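Local coordinates for envelope polyprotein (PDB 5FXU), which contributes the Gn glycoprotein ectodomain to the antigenic surface of Puumala virus and probably takes part, with its partner glycoprotein Gc, in entry into host cells, at residues S23-V29 and A120-F126; K59-E63 and I296-F301; L114-Q118 and W323-I327. Residue numbers count along the deposited sequence, not the author numbering.

Interaction 1 (S23-V29 and A120-F126)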
# COMPACT_ATOMS: atom_id res chain seq x y z
N SER A 23 0.19 -0.01 -11.44
CA SER A 23 -0.56 -1.00 -10.66
C SER A 23 -1.83 -1.35 -11.35
O SER A 23 -2.37 -0.54 -12.06
CB SER A 23 -0.82 -0.53 -9.21
OG SER A 23 -1.63 0.64 -9.13
N VAL A 24 -2.30 -2.57 -11.14
CA VAL A 24 -3.58 -2.99 -11.70
C VAL A 24 -4.30 -3.93 -10.72
O VAL A 24 -3.67 -4.76 -10.11
CB VAL A 24 -3.40 -3.66 -13.08
CG1 VAL A 24 -2.56 -4.93 -13.01
CG2 VAL A 24 -4.76 -3.96 -13.71
N GLU A 25 -5.61 -3.77 -10.57
CA GLU A 25 -6.45 -4.68 -9.80
C GLU A 25 -7.02 -5.75 -10.72
O GLU A 25 -7.68 -5.44 -11.70
CB GLU A 25 -7.57 -3.95 -9.09
CG GLU A 25 -8.31 -4.90 -8.15
CD GLU A 25 -9.31 -4.22 -7.25
OE1 GLU A 25 -9.94 -3.25 -7.68
OE2 GLU A 25 -9.48 -4.69 -6.12
N LEU A 26 -6.77 -7.01 -10.40
CA LEU A 26 -7.23 -8.15 -11.19
C LEU A 26 -8.61 -8.65 -10.77
O LEU A 26 -9.13 -8.23 -9.74
CB LEU A 26 -6.21 -9.29 -11.06
CG LEU A 26 -4.78 -8.88 -11.47
CD1 LEU A 26 -3.82 -10.04 -11.30
CD2 LEU A 26 -4.73 -8.36 -12.91
N PRO A 27 -9.20 -9.55 -11.57
CA PRO A 27 -10.49 -10.13 -11.19
C PRO A 27 -10.43 -11.04 -9.95
O PRO A 27 -9.34 -11.49 -9.56
CB PRO A 27 -10.89 -10.95 -12.42
CG PRO A 27 -10.15 -10.34 -13.55
CD PRO A 27 -8.86 -9.84 -12.97
N PRO A 28 -11.60 -11.33 -9.36
CA PRO A 28 -11.67 -12.16 -8.14
C PRO A 28 -11.20 -13.59 -8.35
O PRO A 28 -11.52 -14.16 -9.36
CB PRO A 28 -13.16 -12.14 -7.77
CG PRO A 28 -13.79 -11.07 -8.58
CD PRO A 28 -12.94 -10.87 -9.79
N VAL A 29 -10.46 -14.12 -7.38
CA VAL A 29 -10.05 -15.51 -7.32
C VAL A 29 -10.65 -16.04 -6.01
O VAL A 29 -10.77 -15.28 -5.05
CB VAL A 29 -8.50 -15.76 -7.30
CG1 VAL A 29 -7.75 -15.01 -8.39
CG2 VAL A 29 -7.87 -15.42 -5.96
N ALA A 120 -13.89 -14.56 -1.86
CA ALA A 120 -13.01 -14.22 -2.97
C ALA A 120 -12.08 -13.05 -2.70
O ALA A 120 -12.40 -12.18 -1.90
CB ALA A 120 -13.87 -13.93 -4.19
N CYS A 121 -10.95 -13.03 -3.41
CA CYS A 121 -9.95 -11.94 -3.35
C CYS A 121 -9.60 -11.37 -4.72
O CYS A 121 -9.37 -12.10 -5.66
CB CYS A 121 -8.65 -12.45 -2.73
SG CYS A 121 -8.83 -12.83 -0.97
N GLN A 122 -9.50 -10.05 -4.80
CA GLN A 122 -8.94 -9.36 -5.96
C GLN A 122 -7.52 -8.94 -5.62
O GLN A 122 -7.32 -8.03 -4.82
CB GLN A 122 -9.82 -8.17 -6.31
CG GLN A 122 -11.20 -8.59 -6.79
CD GLN A 122 -12.01 -7.44 -7.34
OE1 GLN A 122 -13.05 -7.09 -6.80
NE2 GLN A 122 -11.56 -6.85 -8.45
N PRO A 123 -6.51 -9.59 -6.21
CA PRO A 123 -5.16 -9.07 -6.05
C PRO A 123 -4.95 -7.76 -6.82
O PRO A 123 -5.51 -7.59 -7.90
CB PRO A 123 -4.26 -10.16 -6.66
CG PRO A 123 -5.15 -11.33 -6.94
CD PRO A 123 -6.53 -10.75 -7.11
N THR A 124 -4.20 -6.83 -6.23
CA THR A 124 -3.79 -5.63 -6.89
C THR A 124 -2.29 -5.80 -7.02
O THR A 124 -1.58 -5.94 -6.02
CB THR A 124 -4.14 -4.34 -6.09
OG1 THR A 124 -5.56 -4.12 -6.10
CG2 THR A 124 -3.50 -3.12 -6.72
N VAL A 125 -1.81 -5.81 -8.25
CA VAL A 125 -0.38 -5.98 -8.53
C VAL A 125 0.28 -4.62 -8.66
O VAL A 125 -0.20 -3.78 -9.40
CB VAL A 125 -0.17 -6.79 -9.81
CG1 VAL A 125 1.29 -6.83 -10.19
CG2 VAL A 125 -0.70 -8.20 -9.61
N PHE A 126 1.38 -4.43 -7.94
CA PHE A 126 2.17 -3.21 -7.99
C PHE A 126 3.52 -3.53 -8.62
O PHE A 126 4.16 -4.51 -8.24
CB PHE A 126 2.42 -2.68 -6.59
CG PHE A 126 1.18 -2.15 -5.92
CD1 PHE A 126 0.35 -3.01 -5.16
CD2 PHE A 126 0.81 -0.82 -6.05
CE1 PHE A 126 -0.82 -2.53 -4.55
CE2 PHE A 126 -0.37 -0.35 -5.45
CZ PHE A 126 -1.18 -1.21 -4.71
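Within the large mixed sheet, strand 120-130 pairs antiparallel with strand 19-30, which is interrupted near its end. Ala-120 starts the segment, its CB 4.1 Å from Pro-28 CB. Cys-121 forms a hydrogen-bonded pair with Val-29: Cys-121 N donates to Val-29 O (2.8 Å) and Val-29 N to Cys-121 O (2.9 Å). Its sulfur forms a disulfide with Cys-116. At Gln-122 the pairing is interrupted, because Pro-27 has no counterpart: Leu-26 still faces Pro-123 and Pro-28 already faces Gln-122, shifting the register by one residue. Gln-122 NE2 spans the break, donating to Leu-26 O at 3.1 Å. Pro-123 O accepts from Leu-26 N (2.9 Å). Thr-124 faces Glu-25 in a non-hydrogen-bonded pair, and Val-125 exchanges two backbone hydrogen bonds with Val-24 (Val-125 N to Val-24 O 2.8 Å, Val-24 N to Val-125 O 3.0 Å). Val-125 CG2 also meets Leu-26 CD1 at 4.0 Å, in an apolar layer that packs on Leu-144 and Ile-149 of another sheet. Phe-126 CD2 lies 3.6 Å from Ser-23 CB, while Ser-23 OG is hydrogen-bonded to Arg-192. The pairing is therefore mainly backbone-driven, with the Gln-122 amide serving Leu-26 O, which the proton-less nitrogen of Pro-123 cannot.

Interaction 2 (K59-E63 and I296-F301)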
# COMPACT_ATOMS: atom_id res chain seq x y z
N LYS A 59 -4.65 -14.92 9.82
CA LYS A 59 -5.89 -14.88 9.04
C LYS A 59 -7.10 -14.77 9.96
O LYS A 59 -7.29 -15.62 10.79
CB LYS A 59 -6.00 -16.13 8.21
CG LYS A 59 -7.21 -16.17 7.31
CD LYS A 59 -7.24 -17.50 6.62
CE LYS A 59 -8.47 -17.61 5.77
NZ LYS A 59 -8.47 -18.91 5.06
N TRP A 60 -7.93 -13.76 9.77
CA TRP A 60 -9.05 -13.45 10.61
C TRP A 60 -10.29 -13.41 9.72
O TRP A 60 -10.36 -12.63 8.79
CB TRP A 60 -8.83 -12.09 11.28
CG TRP A 60 -9.94 -11.64 12.17
CD1 TRP A 60 -10.73 -12.44 12.96
CD2 TRP A 60 -10.38 -10.29 12.40
NE1 TRP A 60 -11.66 -11.68 13.62
CE2 TRP A 60 -11.47 -10.36 13.31
CE3 TRP A 60 -9.98 -9.05 11.92
CZ2 TRP A 60 -12.15 -9.21 13.76
CZ3 TRP A 60 -10.65 -7.92 12.35
CH2 TRP A 60 -11.72 -8.01 13.27
N THR A 61 -11.28 -14.26 10.03
CA THR A 61 -12.45 -14.50 9.16
C THR A 61 -13.75 -14.47 9.98
O THR A 61 -13.71 -14.68 11.18
CB THR A 61 -12.34 -15.88 8.46
OG1 THR A 61 -12.10 -16.91 9.44
CG2 THR A 61 -11.20 -15.90 7.52
N TRP A 62 -14.88 -14.23 9.35
CA TRP A 62 -16.16 -14.25 10.05
C TRP A 62 -17.16 -15.19 9.36
O TRP A 62 -17.07 -15.38 8.15
CB TRP A 62 -16.73 -12.83 10.17
CG TRP A 62 -17.37 -12.25 8.93
CD1 TRP A 62 -16.77 -11.49 7.98
CD2 TRP A 62 -18.75 -12.33 8.56
NE1 TRP A 62 -17.67 -11.13 7.02
CE2 TRP A 62 -18.90 -11.60 7.36
CE3 TRP A 62 -19.87 -12.95 9.12
CZ2 TRP A 62 -20.14 -11.49 6.70
CZ3 TRP A 62 -21.11 -12.82 8.48
CH2 TRP A 62 -21.23 -12.09 7.28
N GLU A 63 -18.09 -15.75 10.16
CA GLU A 63 -19.21 -16.57 9.68
C GLU A 63 -20.49 -16.13 10.37
O GLU A 63 -20.46 -15.75 11.52
CB GLU A 63 -18.98 -18.06 10.00
CG GLU A 63 -17.68 -18.62 9.45
CD GLU A 63 -17.55 -20.15 9.52
OE1 GLU A 63 -18.13 -20.81 10.43
OE2 GLU A 63 -16.82 -20.70 8.66
N ILE A 296 -8.12 -7.03 18.13
CA ILE A 296 -8.47 -6.37 16.87
C ILE A 296 -9.98 -6.28 16.73
O ILE A 296 -10.70 -7.13 17.22
CB ILE A 296 -7.84 -7.13 15.66
CG1 ILE A 296 -7.85 -6.24 14.41
CG2 ILE A 296 -8.50 -8.49 15.44
CD1 ILE A 296 -7.23 -6.89 13.21
N GLN A 297 -10.45 -5.22 16.07
CA GLN A 297 -11.86 -5.08 15.72
C GLN A 297 -12.01 -4.57 14.30
O GLN A 297 -11.05 -4.14 13.66
CB GLN A 297 -12.58 -4.14 16.69
CG GLN A 297 -12.16 -2.69 16.54
CD GLN A 297 -12.70 -1.78 17.64
OE1 GLN A 297 -12.98 -2.21 18.74
NE2 GLN A 297 -12.80 -0.49 17.34
N GLY A 298 -13.24 -4.61 13.83
CA GLY A 298 -13.53 -4.16 12.50
C GLY A 298 -15.00 -4.29 12.19
O GLY A 298 -15.79 -4.55 13.09
N VAL A 299 -15.34 -4.15 10.92
CA VAL A 299 -16.70 -4.25 10.44
C VAL A 299 -16.80 -5.33 9.39
O VAL A 299 -16.14 -5.27 8.35
CB VAL A 299 -17.15 -2.91 9.87
CG1 VAL A 299 -18.54 -3.00 9.25
CG2 VAL A 299 -17.15 -1.87 10.98
N ALA A 300 -17.62 -6.32 9.68
CA ALA A 300 -17.91 -7.38 8.75
C ALA A 300 -18.76 -6.85 7.62
O ALA A 300 -19.69 -6.06 7.85
CB ALA A 300 -18.65 -8.51 9.46
N PHE A 301 -18.48 -7.32 6.41
CA PHE A 301 -19.29 -6.99 5.27
C PHE A 301 -19.44 -8.19 4.33
O PHE A 301 -18.70 -9.18 4.43
CB PHE A 301 -18.68 -5.81 4.52
CG PHE A 301 -17.44 -6.15 3.77
CD1 PHE A 301 -16.20 -6.08 4.38
CD2 PHE A 301 -17.51 -6.55 2.43
CE1 PHE A 301 -15.04 -6.37 3.67
CE2 PHE A 301 -16.35 -6.86 1.73
CZ PHE A 301 -15.12 -6.77 2.35
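Two tryptophans from strand 59-63 do most of the work here. Trp-60 and Trp-62, two residues apart on strand 54-64 of the large mixed sheet, both point toward strand 296-301, which belongs to a separate three-stranded antiparallel sheet. The strand axes cross at -51° with a closest approach of 8.6 Å, so the sheets meet here through side chains and not by edge-to-edge backbone pairing. Trp-60 buries the largest area. Its six-membered ring receives Ile-296 in a CH-pi contact, CG2 lying 3.7 Å from the ring centroid and almost on the ring normal, while Ile-296 CD1 comes within 3.7 Å of Trp-60 CZ3. The rim of the same indole meets the backbone: Trp-60 CH2 is 3.6 Å from Gln-297 C and 3.8 Å from Gly-298 N. Trp-62 repeats the theme farther along. Ala-300 CB sits 3.6 Å from the centroid of the Trp-62 five-membered ring, again over the face, and Trp-62 NE1 makes a weak hydrogen bond to Phe-301 O at 3.4 Å. That NH has a second weak acceptor in Gly-326 O. Ile-327, on the strand beside 296-301, touches both indoles and helps to enclose them. Ile-296 and Ala-300 thus each set a methyl against an aromatic face, and the contact between these two strands rests chiefly on CH-pi and apolar packing, with one weak hydrogen bond between them.

Interaction 3 (L114-Q118 and W323-I327). With NAG (2-acetamido-2-deoxy-beta-D-glucopyranose), chain C.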
# COMPACT_ATOMS: atom_id res chain seq x y z
N LEU A 114 -4.14 -7.63 -1.36
CA LEU A 114 -5.38 -8.41 -1.51
C LEU A 114 -6.56 -7.62 -0.98
O LEU A 114 -6.47 -7.03 0.08
CB LEU A 114 -5.31 -9.71 -0.74
CG LEU A 114 -4.15 -10.64 -1.08
CD1 LEU A 114 -4.05 -11.78 -0.07
CD2 LEU A 114 -4.34 -11.18 -2.47
N SER A 115 -7.64 -7.60 -1.75
CA SER A 115 -8.88 -6.96 -1.39
C SER A 115 -9.89 -8.09 -1.49
O SER A 115 -10.15 -8.58 -2.59
CB SER A 115 -9.25 -5.82 -2.34
OG SER A 115 -8.29 -4.80 -2.30
N CYS A 116 -10.46 -8.48 -0.35
CA CYS A 116 -11.19 -9.73 -0.22
C CYS A 116 -12.53 -9.59 0.52
O CYS A 116 -12.67 -8.80 1.46
CB CYS A 116 -10.36 -10.70 0.58
SG CYS A 116 -8.68 -10.97 0.00
N ASN A 117 -13.50 -10.38 0.12
CA ASN A 117 -14.69 -10.62 0.93
C ASN A 117 -14.49 -11.99 1.55
O ASN A 117 -13.39 -12.52 1.48
CB ASN A 117 -15.99 -10.45 0.12
CG ASN A 117 -16.15 -11.47 -1.00
OD1 ASN A 117 -15.51 -12.52 -1.01
ND2 ASN A 117 -17.03 -11.15 -1.94
N GLN A 118 -15.53 -12.58 2.14
CA GLN A 118 -15.40 -13.93 2.74
C GLN A 118 -14.93 -15.04 1.80
O GLN A 118 -14.24 -15.95 2.23
CB GLN A 118 -16.72 -14.37 3.36
CG GLN A 118 -17.11 -13.63 4.61
CD GLN A 118 -18.56 -13.85 4.91
OE1 GLN A 118 -19.42 -13.40 4.15
NE2 GLN A 118 -18.86 -14.50 6.03
N TRP A 323 -4.51 -10.55 7.76
CA TRP A 323 -5.28 -10.71 6.57
C TRP A 323 -6.73 -11.01 7.00
O TRP A 323 -6.98 -12.03 7.62
CB TRP A 323 -4.71 -11.87 5.75
CG TRP A 323 -5.49 -12.18 4.52
CD1 TRP A 323 -6.09 -11.30 3.71
CD2 TRP A 323 -5.72 -13.47 3.98
NE1 TRP A 323 -6.69 -11.95 2.69
CE2 TRP A 323 -6.48 -13.30 2.83
CE3 TRP A 323 -5.33 -14.76 4.34
CZ2 TRP A 323 -6.88 -14.36 2.03
CZ3 TRP A 323 -5.72 -15.82 3.56
CH2 TRP A 323 -6.49 -15.61 2.41
N ALA A 324 -7.66 -10.11 6.67
CA ALA A 324 -9.01 -10.19 7.18
C ALA A 324 -10.06 -10.16 6.09
O ALA A 324 -10.69 -9.14 5.85
CB ALA A 324 -9.24 -9.08 8.19
N PRO A 325 -10.24 -11.28 5.41
CA PRO A 325 -11.19 -11.29 4.30
C PRO A 325 -12.60 -11.17 4.81
O PRO A 325 -12.97 -11.83 5.78
CB PRO A 325 -10.96 -12.63 3.63
CG PRO A 325 -10.12 -13.44 4.54
CD PRO A 325 -9.40 -12.50 5.45
N GLY A 326 -13.37 -10.29 4.17
CA GLY A 326 -14.74 -10.01 4.56
C GLY A 326 -14.87 -9.08 5.75
O GLY A 326 -15.95 -8.90 6.27
N ILE A 327 -13.77 -8.47 6.20
CA ILE A 327 -13.80 -7.54 7.34
C ILE A 327 -12.99 -6.28 7.01
O ILE A 327 -11.84 -6.38 6.60
CB ILE A 327 -13.16 -8.17 8.59
CG1 ILE A 327 -13.86 -9.49 8.94
CG2 ILE A 327 -13.20 -7.18 9.76
CD1 ILE A 327 -13.19 -10.28 10.04
C1 NAG C . -17.31 -12.00 -3.07
C2 NAG C . -18.78 -12.35 -2.91
C3 NAG C . -19.26 -13.17 -4.10
C4 NAG C . -18.81 -12.64 -5.47
C5 NAG C . -17.37 -12.09 -5.45
C6 NAG C . -16.98 -11.25 -6.66
C7 NAG C . -19.82 -12.80 -0.73
C8 NAG C . -19.87 -13.78 0.40
N2 NAG C . -19.00 -13.15 -1.71
O3 NAG C . -20.68 -13.25 -4.03
O4 NAG C . -18.90 -13.80 -6.32
O5 NAG C . -17.17 -11.28 -4.28
O6 NAG C . -17.53 -9.93 -6.53
O7 NAG C . -20.50 -11.77 -0.71
O HOH W 1 -11.58 -7.27 3.76
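The indole nitrogen of Trp-323 is buried without a polar partner: NE1 lies 3.5 Å from Cys-116 SG. This sulfur, disulfide-bonded to Cys-121, approaches the ring at its edge in a sulfur-aromatic contact. One face of the same indole takes Leu-114, whose CD1 is 4.2 Å from the centroid of the Trp-323 five-membered ring in a CH-pi contact. Farther along, the end of strand 107-116 meets a type II turn, Ala-324 to Ile-327, closed by Ile-327 N to Ala-324 O at 3.2 Å. Pro-325 CB packs 3.7 Å from Cys-116 CB, and Gly-326 N donates to Cys-116 O (3.2 Å). Water 1 bridges Cys-116 O (3.0 Å) and Ala-324 O (2.9 Å). Gly-326 suits its place twice over: its phi is positive, and a CB there would clash with Gln-118 CG. The CA-to-CB bond of Asn-117, first residue of an Asn-X-Thr sequon, points away from 323-327; ND2 is covalently bonded to NAG C1 (1.4 Å), and OD1 accepts from Thr-119 and Ala-120. The glycosylated asparagine thus follows directly on a backbone held by a disulfide, an indole and a type II turn with glycine at its third position.

Interactions 1 and 3 adjoin at the hairpin of strands 107-116 and 120-130: the Cys-116 to Cys-121 disulfide and a probable hydrogen bond from Gln-122 N to Ser-115 O join them. Interactions 2 and 3, centres 8 Å apart, touch where strand 54-64 runs beside 323-327 and Gln-118; probable hydrogen bonds run from Trp-60 N to Trp-323 O and from Gln-118 NE2 to Trp-62 O. Interaction 1, partly exposed, depends on backbone strand pairing, interrupted once. The other two are buried: interaction 2 relies on two indoles, interaction 3 on an indole beside a disulfide, a backbone hydrogen bond and a water. The segments of each pair of contacts alternate along the chain.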